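Local atomic coordinates of heme oxygenase (PDB entry 5KZL), a protein that probably uses heme as both substrate and cofactor, oxidatively opening the porphyrin ring to biliverdin with release of iron and carbon monoxide. Residues K199-F202 with L203-G207. The protein carries 1 engineered substitution. Residues are numbered along the deposited sequence; the frame is centred on the assembly and turned at random.
Sequences KQVF and LLNQG. With HEM (protoporphyrin IX containing Fe), chain B.
N205 folds its side chain back over the preceding turn of helix 188-210, so that its ND2 donates to V201 O at 2.9 Å, a nearly straight bond (N-H...O 163°). That same carbonyl takes the regular helical bond from N205 N at 3.0 Å, and one buried oxygen therefore accepts two donors from one residue. The backbone donor arrives almost head-on, whereas ND2 stands above the carbonyl plane, although V201 O lies close to the plane of the amide. With CG beside its own backbone N (chi1 -83°), the amide can reach back along the helix, and V201 CG1 runs alongside, 3.6 Å from ND2. Two partners outside the turn also hold the buried amide: ND2 is bonded to Y110 OH, and OD1 to R132 NH1, which together should fix its rotation. Main-chain i-to-i+4 hydrogen bonds also run from L203 N to K199 O, L204 N to Q200 O and Q206 N to F202 O. F202 projects from the helix to the heme, its CE1 lying 3.4 Å from the methyl carbon CMB, while V131 and H22 also touch the F202 side chain. Q200 NE2 comes within 3.8 Å of L203 CD2. K199 NZ forms a salt bridge with E21 and a hydrogen bond to G17 O. The main-chain bonds and the N205 amide make an alpha-helical turn with one i-to-i+4 bond doubled by a side chain, a turn that contributes F202 to the heme pocket of the all-helical heme oxygenase fold.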
loop_
_atom_site.group_PDB
_atom_site.type_symbol
_atom_site.label_atom_id
_atom_site.label_comp_id
_atom_site.label_asym_id
_atom_site.label_seq_id
_atom_site.Cartn_x
_atom_site.Cartn_y
_atom_site.Cartn_z
ATOM N N LYS A 199 -4.908 6.501 -9.987
ATOM C CA LYS A 199 -5.534 7.713 -9.437
ATOM C C LYS A 199 -6.666 7.386 -8.457
ATOM O O LYS A 199 -6.770 8.024 -7.392
ATOM C CB LYS A 199 -6.039 8.606 -10.563
ATOM C CG LYS A 199 -4.900 9.204 -11.378
ATOM C CD LYS A 199 -5.455 9.955 -12.572
ATOM C CE LYS A 199 -4.357 10.581 -13.375
ATOM N NZ LYS A 199 -4.031 11.933 -12.856
ATOM N N GLN A 200 -7.481 6.364 -8.795
ATOM C CA GLN A 200 -8.587 5.880 -7.965
ATOM C C GLN A 200 -8.035 5.325 -6.651
ATOM O O GLN A 200 -8.595 5.599 -5.584
ATOM C CB GLN A 200 -9.344 4.756 -8.703
ATOM C CG GLN A 200 -10.699 5.138 -9.258
ATOM C CD GLN A 200 -11.623 5.682 -8.209
ATOM O OE1 GLN A 200 -12.170 4.975 -7.345
ATOM N NE2 GLN A 200 -11.762 6.968 -8.249
ATOM N N VAL A 201 -6.928 4.578 -6.726
ATOM C CA VAL A 201 -6.282 3.998 -5.530
ATOM C C VAL A 201 -5.822 5.133 -4.613
ATOM O O VAL A 201 -6.084 5.051 -3.414
ATOM C CB VAL A 201 -5.126 3.001 -5.839
ATOM C CG1 VAL A 201 -4.568 2.389 -4.553
ATOM C CG2 VAL A 201 -5.588 1.896 -6.776
ATOM N N PHE A 202 -5.168 6.190 -5.160
ATOM C CA PHE A 202 -4.753 7.322 -4.319
ATOM C C PHE A 202 -5.969 7.906 -3.610
ATOM O O PHE A 202 -5.898 8.178 -2.413
ATOM C CB PHE A 202 -4.023 8.429 -5.115
ATOM C CG PHE A 202 -2.529 8.222 -5.233
ATOM C CD1 PHE A 202 -1.675 8.549 -4.180
ATOM C CD2 PHE A 202 -1.971 7.725 -6.406
ATOM C CE1 PHE A 202 -0.291 8.335 -4.289
ATOM C CE2 PHE A 202 -0.594 7.521 -6.518
ATOM C CZ PHE A 202 0.238 7.807 -5.459
ATOM N N LEU A 203 -7.104 8.043 -4.340
ATOM C CA LEU A 203 -8.337 8.578 -3.744
ATOM C C LEU A 203 -8.863 7.676 -2.621
ATOM O O LEU A 203 -9.332 8.185 -1.584
ATOM C CB LEU A 203 -9.413 8.732 -4.830
ATOM C CG LEU A 203 -10.589 9.634 -4.433
ATOM C CD1 LEU A 203 -10.170 11.145 -4.444
ATOM C CD2 LEU A 203 -11.776 9.404 -5.353
ATOM N N LEU A 204 -8.764 6.342 -2.811
ATOM C CA LEU A 204 -9.253 5.394 -1.791
ATOM C C LEU A 204 -8.394 5.476 -0.533
ATOM O O LEU A 204 -8.936 5.407 0.564
ATOM C CB LEU A 204 -9.339 3.968 -2.337
ATOM C CG LEU A 204 -10.481 3.730 -3.379
ATOM C CD1 LEU A 204 -10.197 2.492 -4.214
ATOM C CD2 LEU A 204 -11.810 3.549 -2.699
ATOM N N ASN A 205 -7.080 5.733 -0.701
ATOM C CA ASN A 205 -6.176 5.946 0.435
ATOM C C ASN A 205 -6.508 7.244 1.154
ATOM O O ASN A 205 -6.530 7.255 2.378
ATOM C CB ASN A 205 -4.713 5.924 -0.019
ATOM C CG ASN A 205 -4.228 4.509 -0.124
ATOM O OD1 ASN A 205 -3.777 3.933 0.865
ATOM N ND2 ASN A 205 -4.502 3.854 -1.254
ATOM N N GLN A 206 -6.810 8.337 0.399
ATOM C CA GLN A 206 -7.232 9.620 0.993
ATOM C C GLN A 206 -8.516 9.396 1.812
ATOM O O GLN A 206 -8.666 9.985 2.882
ATOM C CB GLN A 206 -7.501 10.680 -0.091
ATOM C CG GLN A 206 -6.277 11.055 -0.917
ATOM C CD GLN A 206 -6.510 12.183 -1.906
ATOM O OE1 GLN A 206 -7.139 13.203 -1.594
ATOM N NE2 GLN A 206 -5.937 12.054 -3.109
ATOM N N GLY A 207 -9.398 8.529 1.305
ATOM C CA GLY A 207 -10.652 8.156 1.957
ATOM C C GLY A 207 -10.460 7.513 3.318
ATOM O O GLY A 207 -11.104 7.913 4.292
HETATM C CHA HEM B . 7.308 7.614 -3.524
HETATM C CHB HEM B . 2.815 6.286 -2.785
HETATM C CHC HEM B . 2.753 9.039 1.122
HETATM C CHD HEM B . 7.385 9.568 0.817
HETATM C C1A HEM B . 6.100 7.018 -3.644
HETATM C C2A HEM B . 5.718 6.218 -4.771
HETATM C C3A HEM B . 4.450 5.874 -4.567
HETATM C C4A HEM B . 4.049 6.412 -3.345
HETATM C CMA HEM B . 3.604 5.022 -5.430
HETATM C CAA HEM B . 6.568 5.829 -5.955
HETATM C CBA HEM B . 6.688 6.953 -7.009
HETATM C CGA HEM B . 7.390 6.454 -8.202
HETATM O O1A HEM B . 6.842 6.426 -9.261
HETATM O O2A HEM B . 8.538 6.063 -8.070
HETATM C C1B HEM B . 2.376 6.943 -1.649
HETATM C C2B HEM B . 1.001 6.909 -1.175
HETATM C C3B HEM B . 1.009 7.693 -0.079
HETATM C C4B HEM B . 2.378 8.200 0.095
HETATM C CMB HEM B . -0.157 6.150 -1.729
HETATM C CAB HEM B . -0.036 8.044 0.798
HETATM C CBB HEM B . -1.168 7.785 0.380
HETATM C C1C HEM B . 4.013 9.323 1.508
HETATM C C2C HEM B . 4.420 9.810 2.781
HETATM C C3C HEM B . 5.754 9.946 2.679
HETATM C C4C HEM B . 6.156 9.511 1.366
HETATM C CMC HEM B . 3.525 10.099 3.986
HETATM C CAC HEM B . 6.601 10.437 3.741
HETATM C CBC HEM B . 7.846 10.185 3.743
HETATM C C1D HEM B . 7.726 9.165 -0.458
HETATM C C2D HEM B . 9.094 9.321 -1.016
HETATM C C3D HEM B . 9.070 8.751 -2.194
HETATM C C4D HEM B . 7.695 8.266 -2.383
HETATM C CMD HEM B . 10.269 9.929 -0.335
HETATM C CAD HEM B . 10.222 8.689 -3.160
HETATM C CBD HEM B . 11.259 7.693 -2.799
HETATM C CGD HEM B . 12.383 7.630 -3.783
HETATM O O1D HEM B . 12.280 8.084 -4.858
HETATM O O2D HEM B . 13.383 7.079 -3.437
HETATM N NA HEM B . 5.031 7.115 -2.846
HETATM N NB HEM B . 3.037 7.733 -0.875
HETATM N NC HEM B . 5.064 9.184 0.731
HETATM N ND HEM B . 6.961 8.527 -1.317
HETATM FE FE HEM B . 5.064 8.163 -1.097
HETATM O O HOH W 1 5.594 6.318 0.130
#